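Local coordinates for type I polyketide synthase PikAII (Streptomyces venezuelae, PDB 3QP9), which carries a C2-type ketoreductase region of a modular polyketide synthase that probably epimerizes the substituted alpha carbon of growing polyketide intermediates, at residues Leu255-Glu260 with Leu280-Pro285; Gly192-Pro197 with Val221-Ser226; Leu461-Leu466 with Ala489-Ser494. All coordinates share one frame; numbering follows the deposited sequence.

Along the chain the order is contact 2, contact 1, contact 3, each closing before the next opens. Contacts 1 and 2 lie on opposite sides of the chain's centre, their own centres 38 Å apart, and each joins two parallel strands across an intervening helix: 253-256, 262-274 and 278-283 in contact 1, and 190-196, 202-212 and 220-224 in contact 2. Contact 3 joins the turn after helix 453-460 to the link between strand 485-488 and helix 493-501. Its centre is 29 Å from that of contact 1 and 30 Å from that of contact 2, and none of the three touches another. The two strand pairs are consistent with the paired Rossmann-like halves of a polyketide synthase ketoreductase.

Contact 1 of 3, residues Leu255-Glu260 with Leu280-Pro285; sequences LVTGAE and LLHTTP
Val256 pairs with Leu281 in a parallel ladder and bonds to the residues on either side of it: Val256 N donates to Leu280 O at 2.9 Å, and His282 N returns to Val256 O at 2.9 Å in a nearly straight bond. Where the first strand turns off, Ala259 N continues the sequence to His282 O at 2.8 Å. Gly258 N adds a weak bond to His282 ND1 (3.4 Å), reaching the imidazole at its edge and in its plane, while NE2 of that ring bonds to Cys322 O. Leu255 and Leu280 lie side by side, Leu255 CD1 at 3.8 Å from Leu280 CG. On the other face of the sheet Ala259 CB meets Leu281 CB at 3.9 Å. The Glu260 chain, bent at its second torsion (-77°), brings its carboxylate to Thr284. Thr284 OG1 donates to Glu260 OE2 from the syn side at 2.9 Å, and Thr284 N reaches Glu260 OE1 from above the carboxylate plane at 3.3 Å. These bonds fix the turn leaving the first strand, which in reducing relatives is the glycine-rich dinucleotide loop but here has Gly258 alone; two donors from one threonine would help stabilise the negative Glu260.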
ATOM      1  N   LEU A 255      -8.850 -16.333 -14.548  1.00 25.02           N
ATOM      2  CA  LEU A 255      -9.836 -15.287 -14.251  1.00 25.11           C
ATOM      3  C   LEU A 255      -9.221 -13.942 -14.439  1.00 26.08           C
ATOM      4  O   LEU A 255      -8.159 -13.720 -13.920  1.00 27.01           O
ATOM      5  CB  LEU A 255     -10.354 -15.487 -12.825  1.00 26.15           C
ATOM      6  CG  LEU A 255     -11.168 -14.300 -12.281  1.00 26.00           C
ATOM      7  CD1 LEU A 255     -12.452 -14.112 -12.997  1.00 29.26           C
ATOM      8  CD2 LEU A 255     -11.478 -14.515 -10.797  1.00 31.02           C
ATOM      9  N   VAL A 256      -9.929 -13.025 -15.149  1.00 25.21           N
ATOM     10  CA  VAL A 256      -9.538 -11.682 -15.257  1.00 26.49           C
ATOM     11  C   VAL A 256     -10.695 -10.840 -14.775  1.00 26.82           C
ATOM     12  O   VAL A 256     -11.792 -10.944 -15.290  1.00 26.21           O
ATOM     13  CB  VAL A 256      -9.207 -11.297 -16.701  1.00 26.46           C
ATOM     14  CG1 VAL A 256      -8.774  -9.882 -16.740  1.00 29.78           C
ATOM     15  CG2 VAL A 256      -8.119 -12.233 -17.278  1.00 27.63           C
ATOM     16  N   THR A 257     -10.410  -9.954 -13.829  1.00 28.84           N
ATOM     17  CA  THR A 257     -11.424  -9.126 -13.294  1.00 29.25           C
ATOM     18  C   THR A 257     -11.323  -7.748 -13.873  1.00 30.41           C
ATOM     19  O   THR A 257     -10.275  -7.323 -14.432  1.00 31.62           O
ATOM     20  CB  THR A 257     -11.486  -9.086 -11.679  1.00 30.23           C
ATOM     21  OG1 THR A 257     -10.441  -8.210 -11.176  1.00 32.23           O
ATOM     22  CG2 THR A 257     -11.443 -10.509 -11.066  1.00 29.02           C
ATOM     23  N   GLY A 258     -12.447  -7.055 -13.711  1.00 30.96           N
ATOM     24  CA  GLY A 258     -12.719  -5.747 -14.258  1.00 34.25           C
ATOM     25  C   GLY A 258     -12.539  -5.679 -15.734  1.00 34.62           C
ATOM     26  O   GLY A 258     -12.031  -4.666 -16.248  1.00 36.86           O
ATOM     27  N   ALA A 259     -12.968  -6.742 -16.414  1.00 36.74           N
ATOM     28  CA  ALA A 259     -12.843  -6.936 -17.869  1.00 37.16           C
ATOM     29  C   ALA A 259     -13.552  -5.944 -18.767  1.00 39.26           C
ATOM     30  O   ALA A 259     -13.302  -5.939 -19.992  1.00 39.19           O
ATOM     31  CB  ALA A 259     -13.288  -8.329 -18.256  1.00 35.30           C
ATOM     32  N   GLU A 260     -14.446  -5.129 -18.212  1.00 40.96           N
ATOM     33  CA  GLU A 260     -14.996  -4.041 -19.027  1.00 43.21           C
ATOM     34  C   GLU A 260     -13.935  -2.953 -19.314  1.00 44.11           C
ATOM     35  O   GLU A 260     -14.161  -2.109 -20.173  1.00 45.20           O
ATOM     36  CB  GLU A 260     -16.260  -3.409 -18.374  1.00 43.83           C
ATOM     37  CG  GLU A 260     -15.922  -2.454 -17.176  1.00 45.31           C
ATOM     38  CD  GLU A 260     -15.557  -3.217 -15.880  1.00 49.44           C
ATOM     39  OE1 GLU A 260     -15.480  -4.454 -15.891  1.00 43.43           O
ATOM     40  OE2 GLU A 260     -15.383  -2.588 -14.826  1.00 52.30           O
ATOM     41  N   LEU A 280     -12.137 -16.711 -17.790  1.00 27.76           N
ATOM     42  CA  LEU A 280     -13.334 -16.342 -17.098  1.00 28.63           C
ATOM     43  C   LEU A 280     -13.197 -14.843 -16.909  1.00 28.68           C
ATOM     44  O   LEU A 280     -12.231 -14.402 -16.347  1.00 29.53           O
ATOM     45  CB  LEU A 280     -13.424 -17.070 -15.738  1.00 29.68           C
ATOM     46  CG  LEU A 280     -14.626 -16.560 -14.886  1.00 31.04           C
ATOM     47  CD1 LEU A 280     -15.940 -16.725 -15.662  1.00 30.39           C
ATOM     48  CD2 LEU A 280     -14.636 -17.400 -13.679  1.00 35.34           C
ATOM     49  N   LEU A 281     -14.145 -14.077 -17.400  1.00 30.31           N
ATOM     50  CA  LEU A 281     -14.006 -12.634 -17.446  1.00 30.26           C
ATOM     51  C   LEU A 281     -15.067 -12.069 -16.516  1.00 31.83           C
ATOM     52  O   LEU A 281     -16.253 -12.290 -16.752  1.00 33.16           O
ATOM     53  CB  LEU A 281     -14.277 -12.093 -18.867  1.00 29.51           C
ATOM     54  CG  LEU A 281     -13.378 -12.668 -19.960  1.00 32.37           C
ATOM     55  CD1 LEU A 281     -13.736 -12.002 -21.191  1.00 36.32           C
ATOM     56  CD2 LEU A 281     -11.906 -12.412 -19.631  1.00 36.62           C
ATOM     57  N   HIS A 282     -14.649 -11.320 -15.487  1.00 32.33           N
ATOM     58  CA  HIS A 282     -15.606 -10.692 -14.546  1.00 33.53           C
ATOM     59  C   HIS A 282     -15.710  -9.228 -14.921  1.00 34.42           C
ATOM     60  O   HIS A 282     -14.678  -8.606 -15.323  1.00 34.28           O
ATOM     61  CB  HIS A 282     -15.139 -10.854 -13.101  1.00 34.46           C
ATOM     62  CG  HIS A 282     -15.668  -9.800 -12.196  1.00 33.40           C
ATOM     63  ND1 HIS A 282     -15.176  -8.509 -12.200  1.00 35.40           N
ATOM     64  CD2 HIS A 282     -16.729  -9.805 -11.365  1.00 34.41           C
ATOM     65  CE1 HIS A 282     -15.874  -7.782 -11.345  1.00 36.25           C
ATOM     66  NE2 HIS A 282     -16.818  -8.553 -10.822  1.00 33.61           N
ATOM     67  N   THR A 283     -16.939  -8.704 -14.892  1.00 36.01           N
ATOM     68  CA  THR A 283     -17.172  -7.269 -15.030  1.00 39.80           C
ATOM     69  C   THR A 283     -17.911  -6.687 -13.857  1.00 42.00           C
ATOM     70  O   THR A 283     -18.768  -7.321 -13.256  1.00 40.87           O
ATOM     71  CB  THR A 283     -17.915  -6.806 -16.304  1.00 39.88           C
ATOM     72  OG1 THR A 283     -19.280  -7.248 -16.258  1.00 41.50           O
ATOM     73  CG2 THR A 283     -17.204  -7.341 -17.541  1.00 42.37           C
ATOM     74  N   THR A 284     -17.549  -5.457 -13.558  1.00 45.34           N
ATOM     75  CA  THR A 284     -18.071  -4.756 -12.403  1.00 49.80           C
ATOM     76  C   THR A 284     -19.450  -4.287 -12.773  1.00 52.31           C
ATOM     77  O   THR A 284     -19.639  -3.749 -13.871  1.00 52.86           O
ATOM     78  CB  THR A 284     -17.185  -3.573 -12.107  1.00 50.45           C
ATOM     79  OG1 THR A 284     -15.816  -3.969 -12.313  1.00 49.03           O
ATOM     80  CG2 THR A 284     -17.381  -3.111 -10.653  1.00 52.77           C
ATOM     81  N   PRO A 285     -20.426  -4.516 -11.884  1.00 54.93           N
ATOM     82  CA  PRO A 285     -21.852  -4.215 -12.158  1.00 57.51           C
ATOM     83  C   PRO A 285     -22.087  -2.787 -12.684  1.00 59.13           C
ATOM     84  O   PRO A 285     -21.506  -1.857 -12.151  1.00 59.72           O
ATOM     85  CB  PRO A 285     -22.511  -4.409 -10.782  1.00 58.02           C
ATOM     86  CG  PRO A 285     -21.604  -5.447 -10.101  1.00 55.76           C
ATOM     87  CD  PRO A 285     -20.222  -5.010 -10.508  1.00 54.38           C
TER

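Contact 2 of 3, residues Gly192-Pro197 with Val221-Ser226; sequences GLIDLP and VAVRAS
Leu193 to Leu196 runs parallel to Val221 to Arg224, the two strand axes 4.7 Å apart at closest and turned by 22°. Three backbone bonds tie them: Val221 N to Leu193 O, Asp195 N to Val221 O and Val223 N to Asp195 O. On the face that carries Ile194, branched methyls meet. Ile194 CG2 and Val223 CG2 touch at 3.6 Å with the side chains crossing, whereas Leu196 lies alongside Val223 and brings CD2 to 4.1 Å from Val223 CG2. Pro197 leans its ring over the end of the second strand, with CD 3.3 Å from Val223 O. Residues of helix 202-212 cover this face, Val211 and Leu212 on Ile194 and Leu205 on Leu196. The other face holds a buried ion pair. With CG anti to the backbone N (chi1 -177°), Asp195 turns one oxygen to Arg224, whose chain bends back at its second torsion. Both terminal nitrogens close on that one atom: Arg224 NH1 is 2.8 Å from Asp195 OD1, nearly along the C-O axis, and Arg224 NH2 is 3.2 Å from Asp195 OD1, above the carboxylate plane. The two planes stand 68° apart. Arg224 NH2 also donates to Val223 O at 2.9 Å, which helps to hold the guanidinium in place, and Ala222 CB lies over one of its faces, offset toward the rim. Arg224 has a second charged partner, Asp165, bound through NE, and Asp195 OD2 accepts from Thr155 OG1 and Ala158 N, so both carboxylate oxygens are satisfied. A parallel pair joined through helix 202-212 is the beta-alpha-beta unit of a Rossmann-like fold, here with aliphatic side chains under that helix on one face and, on the other, the Asp195-Arg224 pair beside helix 170-185.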
ATOM      1  N   GLY A 192       7.340  10.702  10.692  1.00 23.12           N
ATOM      2  CA  GLY A 192       7.635   9.443   9.926  1.00 23.25           C
ATOM      3  C   GLY A 192       6.826   8.253  10.263  1.00 24.65           C
ATOM      4  O   GLY A 192       5.882   8.352  10.980  1.00 25.26           O
ATOM      5  N   LEU A 193       7.338   7.059   9.861  1.00 24.70           N
ATOM      6  CA  LEU A 193       6.590   5.854  10.023  1.00 24.78           C
ATOM      7  C   LEU A 193       7.553   4.890  10.584  1.00 23.77           C
ATOM      8  O   LEU A 193       8.704   4.891  10.184  1.00 24.94           O
ATOM      9  CB  LEU A 193       6.096   5.335   8.675  1.00 25.27           C
ATOM     10  CG  LEU A 193       4.943   6.059   8.011  1.00 24.49           C
ATOM     11  CD1 LEU A 193       4.919   5.972   6.420  1.00 18.98           C
ATOM     12  CD2 LEU A 193       3.559   5.463   8.591  1.00 21.70           C
ATOM     13  N   ILE A 194       7.132   4.125  11.580  1.00 23.47           N
ATOM     14  CA  ILE A 194       8.017   3.158  12.209  1.00 25.09           C
ATOM     15  C   ILE A 194       7.262   1.890  12.387  1.00 26.62           C
ATOM     16  O   ILE A 194       6.220   1.920  12.998  1.00 25.12           O
ATOM     17  CB  ILE A 194       8.482   3.634  13.572  1.00 26.54           C
ATOM     18  CG1 ILE A 194       9.169   4.994  13.446  1.00 29.54           C
ATOM     19  CG2 ILE A 194       9.377   2.524  14.224  1.00 27.01           C
ATOM     20  CD1 ILE A 194       9.533   5.679  14.743  1.00 23.49           C
ATOM     21  N   ASP A 195       7.819   0.733  11.961  1.00 26.52           N
ATOM     22  CA  ASP A 195       7.086  -0.522  12.165  1.00 27.98           C
ATOM     23  C   ASP A 195       7.831  -1.403  13.170  1.00 29.68           C
ATOM     24  O   ASP A 195       8.993  -1.706  12.952  1.00 28.92           O
ATOM     25  CB  ASP A 195       6.970  -1.268  10.825  1.00 27.60           C
ATOM     26  CG  ASP A 195       6.155  -2.552  10.927  1.00 31.58           C
ATOM     27  OD1 ASP A 195       6.777  -3.636  10.749  1.00 34.20           O
ATOM     28  OD2 ASP A 195       4.958  -2.450  11.300  1.00 31.03           O
ATOM     29  N   LEU A 196       7.139  -1.817  14.227  1.00 29.76           N
ATOM     30  CA  LEU A 196       7.683  -2.605  15.321  1.00 33.22           C
ATOM     31  C   LEU A 196       7.482  -4.017  14.914  1.00 34.47           C
ATOM     32  O   LEU A 196       6.735  -4.258  13.988  1.00 33.74           O
ATOM     33  CB  LEU A 196       6.964  -2.294  16.646  1.00 32.89           C
ATOM     34  CG  LEU A 196       7.275  -0.878  17.127  1.00 34.59           C
ATOM     35  CD1 LEU A 196       6.382  -0.474  18.295  1.00 35.71           C
ATOM     36  CD2 LEU A 196       8.733  -0.651  17.508  1.00 30.72           C
ATOM     37  N   PRO A 197       8.249  -4.940  15.505  1.00 38.73           N
ATOM     38  CA  PRO A 197       8.103  -6.355  15.125  1.00 42.57           C
ATOM     39  C   PRO A 197       6.653  -6.801  15.406  1.00 47.09           C
ATOM     40  O   PRO A 197       6.094  -6.378  16.450  1.00 48.30           O
ATOM     41  CB  PRO A 197       9.056  -7.084  16.080  1.00 43.61           C
ATOM     42  CG  PRO A 197      10.060  -6.048  16.607  1.00 39.19           C
ATOM     43  CD  PRO A 197       9.271  -4.690  16.552  1.00 38.02           C
ATOM     44  N   VAL A 221      11.011   3.591   8.616  1.00 23.24           N
ATOM     45  CA  VAL A 221      11.925   2.734   9.381  1.00 23.56           C
ATOM     46  C   VAL A 221      11.225   1.515   9.898  1.00 22.17           C
ATOM     47  O   VAL A 221      10.122   1.583  10.416  1.00 23.79           O
ATOM     48  CB  VAL A 221      12.622   3.525  10.537  1.00 22.90           C
ATOM     49  CG1 VAL A 221      13.648   2.702  11.226  1.00 24.30           C
ATOM     50  CG2 VAL A 221      13.284   4.809  10.019  1.00 23.85           C
ATOM     51  N   ALA A 222      11.894   0.341   9.726  1.00 23.26           N
ATOM     52  CA  ALA A 222      11.506  -0.849  10.394  1.00 24.80           C
ATOM     53  C   ALA A 222      12.476  -1.190  11.572  1.00 24.68           C
ATOM     54  O   ALA A 222      13.668  -0.975  11.460  1.00 23.81           O
ATOM     55  CB  ALA A 222      11.539  -2.029   9.348  1.00 25.42           C
ATOM     56  N   VAL A 223      11.930  -1.697  12.696  1.00 24.09           N
ATOM     57  CA  VAL A 223      12.652  -2.024  13.932  1.00 26.57           C
ATOM     58  C   VAL A 223      12.582  -3.534  14.044  1.00 27.74           C
ATOM     59  O   VAL A 223      11.457  -4.134  14.107  1.00 28.88           O
ATOM     60  CB  VAL A 223      11.938  -1.503  15.118  1.00 25.74           C
ATOM     61  CG1 VAL A 223      12.706  -1.889  16.377  1.00 29.05           C
ATOM     62  CG2 VAL A 223      11.818   0.016  14.956  1.00 27.45           C
ATOM     63  N   ARG A 224      13.745  -4.182  14.011  1.00 29.37           N
ATOM     64  CA  ARG A 224      13.776  -5.625  14.001  1.00 32.12           C
ATOM     65  C   ARG A 224      14.755  -6.082  15.061  1.00 35.50           C
ATOM     66  O   ARG A 224      15.480  -5.282  15.682  1.00 35.49           O
ATOM     67  CB  ARG A 224      14.102  -6.265  12.603  1.00 34.35           C
ATOM     68  CG  ARG A 224      13.028  -5.888  11.497  1.00 29.90           C
ATOM     69  CD  ARG A 224      11.747  -6.531  11.813  1.00 31.44           C
ATOM     70  NE  ARG A 224      10.691  -6.356  10.817  1.00 28.87           N
ATOM     71  CZ  ARG A 224       9.677  -5.472  10.888  1.00 30.39           C
ATOM     72  NH1 ARG A 224       8.762  -5.451   9.913  1.00 28.26           N
ATOM     73  NH2 ARG A 224       9.593  -4.634  11.904  1.00 29.33           N
ATOM     74  N   ALA A 225      14.733  -7.377  15.323  1.00 38.64           N
ATOM     75  CA  ALA A 225      15.688  -7.956  16.277  1.00 40.61           C
ATOM     76  C   ALA A 225      17.133  -7.584  15.893  1.00 40.04           C
ATOM     77  O   ALA A 225      17.975  -7.396  16.741  1.00 41.53           O
ATOM     78  CB  ALA A 225      15.510  -9.509  16.291  1.00 41.49           C
ATOM     79  N   SER A 226      17.393  -7.444  14.607  1.00 39.49           N
ATOM     80  CA  SER A 226      18.743  -7.053  14.133  1.00 39.67           C
ATOM     81  C   SER A 226      19.183  -5.622  14.369  1.00 39.48           C
ATOM     82  O   SER A 226      20.403  -5.376  14.466  1.00 40.68           O
ATOM     83  CB  SER A 226      18.950  -7.495  12.644  1.00 41.32           C
ATOM     84  OG  SER A 226      18.346  -6.640  11.657  1.00 42.63           O
TER

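Contact 3 of 3, residues Leu461-Leu466 with Ala489-Ser494; sequences LGLRPL and ADVDWS
A Schellman motif at the end of helix 453-460 meets the segment leading into helix 493-501, with Gly462 on one side and Asp492 on the other. The two backbones are bridged at Leu463 and Val491. Asp492 N donates to Gly462 O at 2.9 Å, in the carbonyl plane and on a lone pair, and Arg464 N donates to Asp490 O at 3.2 Å. Gly462 has the positive phi (78°) of the Schellman turn, and its backbone lies directly against Asp492. Side chains pair on both sides of the bridge: Leu463 with Val491 on one, Arg464 with Asp490 on the other. Leu463 and Val491 lie side by side, Leu463 CD2 at 3.8 Å from Val491 CG2. Leu466 passes Asp490 in the opposite direction and sets CD1 3.6 Å from Asp490 CB; Asp490 N, buried here, has no hydrogen-bonding partner in the model. With its CG anti to the backbone N (chi1 -177°), Asp490 lays its carboxylate beside Arg464, but the charges stay short of a salt bridge: Arg464 NE is 4.2 Å from Asp490 OD2, which lies at the edge of the guanidinium near its plane. The carboxylate instead rests against the aliphatic part of the arginine, Arg464 CD 3.7 Å from Asp490 OD2. A water 2.8 Å from Asp490 OD2 also bonds to Pro465 O and so links the two segments. Asp492 is the N-cap of helix 493-501, its OD1 accepting a weak bond from Ser494 N. Around the contact, Phe496 of helix 493-501 packs against Leu461 and Val491, Leu458 of helix 453-460 against Leu463, and Trp493 reaches Tyr30 of strand 29-36, while Leu466 forms backbone bonds with Pro443 and Glu445, in the loop after strand 435-441.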
ATOM      1  N   LEU A 461       6.761  15.466 -14.420  1.00 45.76           N
ATOM      2  CA  LEU A 461       7.447  14.674 -13.391  1.00 44.91           C
ATOM      3  C   LEU A 461       8.236  13.468 -13.943  1.00 42.84           C
ATOM      4  O   LEU A 461       8.792  12.698 -13.195  1.00 41.72           O
ATOM      5  CB  LEU A 461       6.434  14.169 -12.396  1.00 45.21           C
ATOM      6  CG  LEU A 461       6.533  14.745 -10.996  1.00 49.15           C
ATOM      7  CD1 LEU A 461       5.167  15.047 -10.458  1.00 50.81           C
ATOM      8  CD2 LEU A 461       7.246  13.655 -10.164  1.00 47.58           C
ATOM      9  N   GLY A 462       8.283  13.325 -15.254  1.00 41.21           N
ATOM     10  CA  GLY A 462       9.035  12.241 -15.869  1.00 39.12           C
ATOM     11  C   GLY A 462       8.378  10.857 -15.864  1.00 37.29           C
ATOM     12  O   GLY A 462       9.068   9.887 -16.055  1.00 38.01           O
ATOM     13  N   LEU A 463       7.069  10.774 -15.686  1.00 34.82           N
ATOM     14  CA  LEU A 463       6.337   9.497 -15.760  1.00 35.26           C
ATOM     15  C   LEU A 463       5.708   9.367 -17.155  1.00 36.25           C
ATOM     16  O   LEU A 463       4.806  10.191 -17.501  1.00 38.93           O
ATOM     17  CB  LEU A 463       5.262   9.371 -14.658  1.00 33.40           C
ATOM     18  CG  LEU A 463       5.728   9.195 -13.192  1.00 37.58           C
ATOM     19  CD1 LEU A 463       4.552   9.172 -12.300  1.00 38.25           C
ATOM     20  CD2 LEU A 463       6.433   7.843 -12.996  1.00 37.18           C
ATOM     21  N   ARG A 464       6.224   8.433 -17.954  1.00 34.73           N
ATOM     22  CA  ARG A 464       5.774   8.214 -19.342  1.00 36.01           C
ATOM     23  C   ARG A 464       4.736   7.087 -19.341  1.00 33.97           C
ATOM     24  O   ARG A 464       5.083   5.966 -18.956  1.00 32.70           O
ATOM     25  CB  ARG A 464       6.966   7.854 -20.263  1.00 37.21           C
ATOM     26  CG  ARG A 464       6.592   7.908 -21.793  1.00 43.66           C
ATOM     27  CD  ARG A 464       7.558   7.293 -22.858  1.00 50.76           C
ATOM     28  NE  ARG A 464       8.789   8.057 -23.052  1.00 57.91           N
ATOM     29  CZ  ARG A 464       8.981   8.952 -24.018  1.00 62.07           C
ATOM     30  NH1 ARG A 464       8.002   9.211 -24.889  1.00 63.44           N
ATOM     31  NH2 ARG A 464      10.141   9.601 -24.108  1.00 62.11           N
ATOM     32  N   PRO A 465       3.472   7.354 -19.773  1.00 33.94           N
ATOM     33  CA  PRO A 465       2.479   6.266 -19.747  1.00 31.43           C
ATOM     34  C   PRO A 465       2.949   5.017 -20.453  1.00 32.05           C
ATOM     35  O   PRO A 465       3.643   5.102 -21.495  1.00 31.54           O
ATOM     36  CB  PRO A 465       1.268   6.840 -20.490  1.00 31.22           C
ATOM     37  CG  PRO A 465       1.473   8.383 -20.435  1.00 33.88           C
ATOM     38  CD  PRO A 465       2.798   8.685 -19.867  1.00 33.48           C
ATOM     39  N   LEU A 466       2.618   3.881 -19.826  1.00 30.63           N
ATOM     40  CA  LEU A 466       3.069   2.560 -20.296  1.00 30.61           C
ATOM     41  C   LEU A 466       2.282   2.112 -21.506  1.00 29.80           C
ATOM     42  O   LEU A 466       1.056   1.978 -21.432  1.00 31.09           O
ATOM     43  CB  LEU A 466       2.932   1.491 -19.184  1.00 27.79           C
ATOM     44  CG  LEU A 466       4.024   1.273 -18.139  1.00 33.95           C
ATOM     45  CD1 LEU A 466       5.030   2.425 -17.909  1.00 28.02           C
ATOM     46  CD2 LEU A 466       3.628   0.431 -16.821  1.00 28.02           C
ATOM     47  N   ALA A 489       7.486   0.662 -13.815  1.00 25.06           N
ATOM     48  CA  ALA A 489       7.229   2.057 -14.096  1.00 26.39           C
ATOM     49  C   ALA A 489       8.316   2.624 -15.048  1.00 26.68           C
ATOM     50  O   ALA A 489       9.469   2.173 -15.020  1.00 26.43           O
ATOM     51  CB  ALA A 489       7.172   2.815 -12.749  1.00 26.46           C
ATOM     52  N   ASP A 490       7.924   3.518 -15.960  1.00 26.99           N
ATOM     53  CA  ASP A 490       8.837   4.116 -16.914  1.00 28.62           C
ATOM     54  C   ASP A 490       9.052   5.515 -16.365  1.00 29.69           C
ATOM     55  O   ASP A 490       8.163   6.368 -16.502  1.00 28.37           O
ATOM     56  CB  ASP A 490       8.172   4.148 -18.333  1.00 28.43           C
ATOM     57  CG  ASP A 490       9.124   4.699 -19.404  1.00 33.25           C
ATOM     58  OD1 ASP A 490      10.206   5.203 -19.025  1.00 37.63           O
ATOM     59  OD2 ASP A 490       8.830   4.620 -20.615  1.00 38.31           O
ATOM     60  N   VAL A 491      10.214   5.734 -15.731  1.00 29.57           N
ATOM     61  CA  VAL A 491      10.501   6.922 -14.966  1.00 31.24           C
ATOM     62  C   VAL A 491      11.801   7.561 -15.522  1.00 32.95           C
ATOM     63  O   VAL A 491      12.820   6.870 -15.688  1.00 32.82           O
ATOM     64  CB  VAL A 491      10.697   6.582 -13.450  1.00 30.37           C
ATOM     65  CG1 VAL A 491      10.680   7.908 -12.643  1.00 31.46           C
ATOM     66  CG2 VAL A 491       9.591   5.654 -12.896  1.00 29.15           C
ATOM     67  N   ASP A 492      11.738   8.837 -15.908  1.00 32.83           N
ATOM     68  CA  ASP A 492      12.941   9.658 -16.099  1.00 34.38           C
ATOM     69  C   ASP A 492      13.260  10.257 -14.720  1.00 33.19           C
ATOM     70  O   ASP A 492      12.689  11.263 -14.333  1.00 31.64           O
ATOM     71  CB  ASP A 492      12.670  10.774 -17.134  1.00 35.10           C
ATOM     72  CG  ASP A 492      13.806  11.793 -17.248  1.00 38.98           C
ATOM     73  OD1 ASP A 492      14.954  11.646 -16.727  1.00 37.91           O
ATOM     74  OD2 ASP A 492      13.516  12.827 -17.864  1.00 45.43           O
ATOM     75  N   TRP A 493      14.203   9.629 -14.020  1.00 31.95           N
ATOM     76  CA  TRP A 493      14.594  10.043 -12.678  1.00 33.41           C
ATOM     77  C   TRP A 493      15.176  11.460 -12.582  1.00 35.62           C
ATOM     78  O   TRP A 493      15.061  12.086 -11.558  1.00 35.22           O
ATOM     79  CB  TRP A 493      15.563   8.978 -12.061  1.00 33.26           C
ATOM     80  CG  TRP A 493      14.855   7.651 -11.913  1.00 29.47           C
ATOM     81  CD1 TRP A 493      15.016   6.523 -12.658  1.00 27.47           C
ATOM     82  CD2 TRP A 493      13.808   7.369 -10.981  1.00 28.90           C
ATOM     83  NE1 TRP A 493      14.182   5.537 -12.223  1.00 28.04           N
ATOM     84  CE2 TRP A 493      13.415   6.027 -11.196  1.00 26.04           C
ATOM     85  CE3 TRP A 493      13.211   8.109  -9.927  1.00 26.44           C
ATOM     86  CZ2 TRP A 493      12.393   5.412 -10.445  1.00 28.50           C
ATOM     87  CZ3 TRP A 493      12.185   7.482  -9.161  1.00 28.92           C
ATOM     88  CH2 TRP A 493      11.822   6.154  -9.409  1.00 26.12           C
ATOM     89  N   SER A 494      15.804  11.942 -13.666  1.00 37.34           N
ATOM     90  CA  SER A 494      16.343  13.287 -13.685  1.00 38.78           C
ATOM     91  C   SER A 494      15.189  14.351 -13.524  1.00 38.14           C
ATOM     92  O   SER A 494      15.439  15.457 -13.014  1.00 38.79           O
ATOM     93  CB  SER A 494      17.245  13.471 -14.927  1.00 39.33           C
ATOM     94  OG  SER A 494      16.491  13.545 -16.146  1.00 42.10           O
TER
HETATM   95  O   HOH W   1       6.322   4.372 -21.716  1.00 35.71           O